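Local coordinates for protein autoinducer 2 sensor kinase/phosphatase luxQ (PDB 3C38) that senses the quorum-sensing signal AI-2 through LuxP in the periplasm, acting as a kinase without the signal and as a phosphatase with it, at residues A[179-184]-A[203-208]. Numbering follows the deposited sequence.
Sequences NLVLAV and YVVHSA
Val181 meets the last turn of helix 201-205 with both of its methyls, and following its side chain from the root shows how strand and helix touch. CB of Val181 already projects toward the helix, and there the side chain splits into two branches that serve different partners. CG1 of Val181, anti to the backbone N (chi1 179°), runs to CG1 of Val205 at 3.9 Å. CG2 of Val181, anti to the carbonyl carbon, reaches CG1 of Val204, and at 3.6 Å this is the closest approach between 179-184 and 203-208. The two valines of the helix are thus met one by each branch: the side chain of Val204 lies obliquely across that of Val181, and that of Val205 stands at about a right angle to it. Val204, for its part, points at the strand and offers the methyl that is anti to its own backbone N, while its side chain also touches Tyr199 and Ile237.

The strand belongs to the smaller of two antiparallel sheets in this periplasmic sensor domain, a member of the Cache clan, and lies between 187-191 and 228-239. The short helix sits in the connection from 187-191 to 216-225 and packs on one face of that sheet. No hydrogen bond links 179-184 to 203-208; the four touching residues are all buried, and they meet through aliphatic carbon alone. The CB of Leu180 points away from 203-208, and its side chain touches Leu168 and Ile171 of helix 165-174, so the sheet has a helix on either face.

Two residues along the strand from Val181, Ala183 turns its CB the same way, and this CB comes within 4.3 Å of CG1 of Val205. That one methyl therefore touches both Val181 and Ala183, and the side chain of Val205 also rests on Pro188 of the adjoining strand.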
ATOM      1  N   ASN A 179     -20.337   4.448   1.484  1.00 29.01           N
ATOM      2  CA  ASN A 179     -19.244   5.097   0.787  1.00 28.02           C
ATOM      3  C   ASN A 179     -18.105   5.351   1.758  1.00 28.38           C
ATOM      4  O   ASN A 179     -18.317   5.510   2.972  1.00 25.56           O
ATOM      5  CB  ASN A 179     -19.693   6.444   0.199  1.00 25.66           C
ATOM      6  CG  ASN A 179     -20.236   6.324  -1.216  1.00 27.60           C
ATOM      7  OD1 ASN A 179     -19.571   5.808  -2.116  1.00 31.26           O
ATOM      8  ND2 ASN A 179     -21.440   6.820  -1.421  1.00 29.29           N
ATOM      9  N   LEU A 180     -16.896   5.389   1.212  1.00 27.87           N
ATOM     10  CA  LEU A 180     -15.706   5.664   2.002  1.00 28.31           C
ATOM     11  C   LEU A 180     -14.829   6.693   1.300  1.00 26.70           C
ATOM     12  O   LEU A 180     -14.850   6.833   0.074  1.00 27.18           O
ATOM     13  CB  LEU A 180     -14.881   4.391   2.228  1.00 27.09           C
ATOM     14  CG  LEU A 180     -15.464   3.204   2.995  1.00 26.51           C
ATOM     15  CD1 LEU A 180     -14.432   2.075   2.939  1.00 25.88           C
ATOM     16  CD2 LEU A 180     -15.789   3.575   4.446  1.00 23.49           C
ATOM     17  N   VAL A 181     -14.056   7.413   2.100  1.00 28.01           N
ATOM     18  CA  VAL A 181     -13.121   8.404   1.589  1.00 27.14           C
ATOM     19  C   VAL A 181     -11.830   8.257   2.389  1.00 27.92           C
ATOM     20  O   VAL A 181     -11.837   8.378   3.620  1.00 26.79           O
ATOM     21  CB  VAL A 181     -13.626   9.850   1.793  1.00 27.06           C
ATOM     22  CG1 VAL A 181     -12.582  10.815   1.249  1.00 27.61           C
ATOM     23  CG2 VAL A 181     -14.981  10.054   1.109  1.00 25.15           C
ATOM     24  N   LEU A 182     -10.731   7.976   1.703  1.00 28.13           N
ATOM     25  CA  LEU A 182      -9.453   7.847   2.379  1.00 29.00           C
ATOM     26  C   LEU A 182      -8.777   9.194   2.211  1.00 29.32           C
ATOM     27  O   LEU A 182      -8.596   9.678   1.094  1.00 27.75           O
ATOM     28  CB  LEU A 182      -8.600   6.734   1.758  1.00 29.99           C
ATOM     29  CG  LEU A 182      -7.178   6.578   2.324  1.00 29.39           C
ATOM     30  CD1 LEU A 182      -7.247   6.327   3.825  1.00 29.33           C
ATOM     31  CD2 LEU A 182      -6.460   5.426   1.631  1.00 29.02           C
ATOM     32  N   ALA A 183      -8.412   9.808   3.327  1.00 31.88           N
ATOM     33  CA  ALA A 183      -7.789  11.117   3.258  1.00 34.39           C
ATOM     34  C   ALA A 183      -6.656  11.321   4.244  1.00 35.46           C
ATOM     35  O   ALA A 183      -6.481  10.547   5.184  1.00 34.51           O
ATOM     36  CB  ALA A 183      -8.849  12.195   3.473  1.00 33.30           C
ATOM     37  N   VAL A 184      -5.899  12.384   3.996  1.00 37.23           N
ATOM     38  CA  VAL A 184      -4.791  12.804   4.838  1.00 40.78           C
ATOM     39  C   VAL A 184      -5.149  14.232   5.223  1.00 41.88           C
ATOM     40  O   VAL A 184      -5.044  15.144   4.404  1.00 40.49           O
ATOM     41  CB  VAL A 184      -3.442  12.819   4.067  1.00 40.97           C
ATOM     42  CG1 VAL A 184      -2.347  13.386   4.959  1.00 41.82           C
ATOM     43  CG2 VAL A 184      -3.075  11.413   3.607  1.00 39.13           C
ATOM     44  N   TYR A 203     -17.976  17.806   1.391  1.00 43.44           N
ATOM     45  CA  TYR A 203     -18.756  17.750   2.627  1.00 43.18           C
ATOM     46  C   TYR A 203     -18.246  16.626   3.529  1.00 44.18           C
ATOM     47  O   TYR A 203     -18.010  16.821   4.719  1.00 44.70           O
ATOM     48  CB  TYR A 203     -20.231  17.502   2.310  1.00 40.98           C
ATOM     49  CG  TYR A 203     -21.006  16.928   3.479  1.00 41.91           C
ATOM     50  CD1 TYR A 203     -21.292  17.703   4.613  1.00 40.06           C
ATOM     51  CD2 TYR A 203     -21.412  15.591   3.476  1.00 42.12           C
ATOM     52  CE1 TYR A 203     -21.963  17.149   5.707  1.00 40.85           C
ATOM     53  CE2 TYR A 203     -22.082  15.028   4.569  1.00 39.65           C
ATOM     54  CZ  TYR A 203     -22.351  15.808   5.676  1.00 40.73           C
ATOM     55  OH  TYR A 203     -22.992  15.244   6.759  1.00 39.80           O
ATOM     56  N   VAL A 204     -18.110  15.442   2.948  1.00 43.64           N
ATOM     57  CA  VAL A 204     -17.617  14.283   3.664  1.00 42.91           C
ATOM     58  C   VAL A 204     -16.251  14.557   4.310  1.00 44.57           C
ATOM     59  O   VAL A 204     -16.067  14.234   5.482  1.00 43.09           O
ATOM     60  CB  VAL A 204     -17.482  13.078   2.726  1.00 41.68           C
ATOM     61  CG1 VAL A 204     -16.992  11.873   3.499  1.00 41.57           C
ATOM     62  CG2 VAL A 204     -18.817  12.793   2.046  1.00 41.45           C
ATOM     63  N   VAL A 205     -15.292  15.151   3.589  1.00 45.55           N
ATOM     64  CA  VAL A 205     -13.997  15.379   4.242  1.00 49.16           C
ATOM     65  C   VAL A 205     -14.002  16.456   5.298  1.00 51.83           C
ATOM     66  O   VAL A 205     -13.301  16.318   6.297  1.00 53.15           O
ATOM     67  CB  VAL A 205     -12.776  15.707   3.299  1.00 47.31           C
ATOM     68  CG1 VAL A 205     -12.384  14.487   2.503  1.00 47.94           C
ATOM     69  CG2 VAL A 205     -13.048  16.899   2.428  1.00 45.95           C
ATOM     70  N   HIS A 206     -14.756  17.531   5.114  1.00 51.88           N
ATOM     71  CA  HIS A 206     -14.729  18.540   6.159  1.00 51.52           C
ATOM     72  C   HIS A 206     -15.848  18.336   7.154  1.00 51.81           C
ATOM     73  O   HIS A 206     -16.175  19.243   7.904  1.00 50.91           O
ATOM     74  CB  HIS A 206     -14.821  19.944   5.585  1.00 51.19           C
ATOM     75  CG  HIS A 206     -13.762  20.261   4.582  1.00 52.86           C
ATOM     76  ND1 HIS A 206     -13.934  20.059   3.230  1.00 55.27           N
ATOM     77  CD2 HIS A 206     -12.528  20.798   4.727  1.00 54.83           C
ATOM     78  CE1 HIS A 206     -12.856  20.466   2.584  1.00 55.49           C
ATOM     79  NE2 HIS A 206     -11.987  20.919   3.467  1.00 56.14           N
ATOM     80  N   SER A 207     -16.434  17.147   7.172  1.00 53.16           N
ATOM     81  CA  SER A 207     -17.531  16.872   8.091  1.00 56.72           C
ATOM     82  C   SER A 207     -17.055  16.597   9.511  1.00 60.10           C
ATOM     83  O   SER A 207     -15.888  16.260   9.733  1.00 61.28           O
ATOM     84  CB  SER A 207     -18.344  15.680   7.595  1.00 56.66           C
ATOM     85  OG  SER A 207     -17.524  14.533   7.454  1.00 57.19           O
ATOM     86  N   ALA A 208     -17.958  16.754  10.475  1.00 61.38           N
ATOM     87  CA  ALA A 208     -17.629  16.489  11.868  1.00 63.66           C
ATOM     88  C   ALA A 208     -18.000  15.028  12.110  1.00 66.18           C
ATOM     89  O   ALA A 208     -19.081  14.580  11.718  1.00 66.11           O
ATOM     90  CB  ALA A 208     -18.421  17.408  12.791  1.00 62.78           C
TER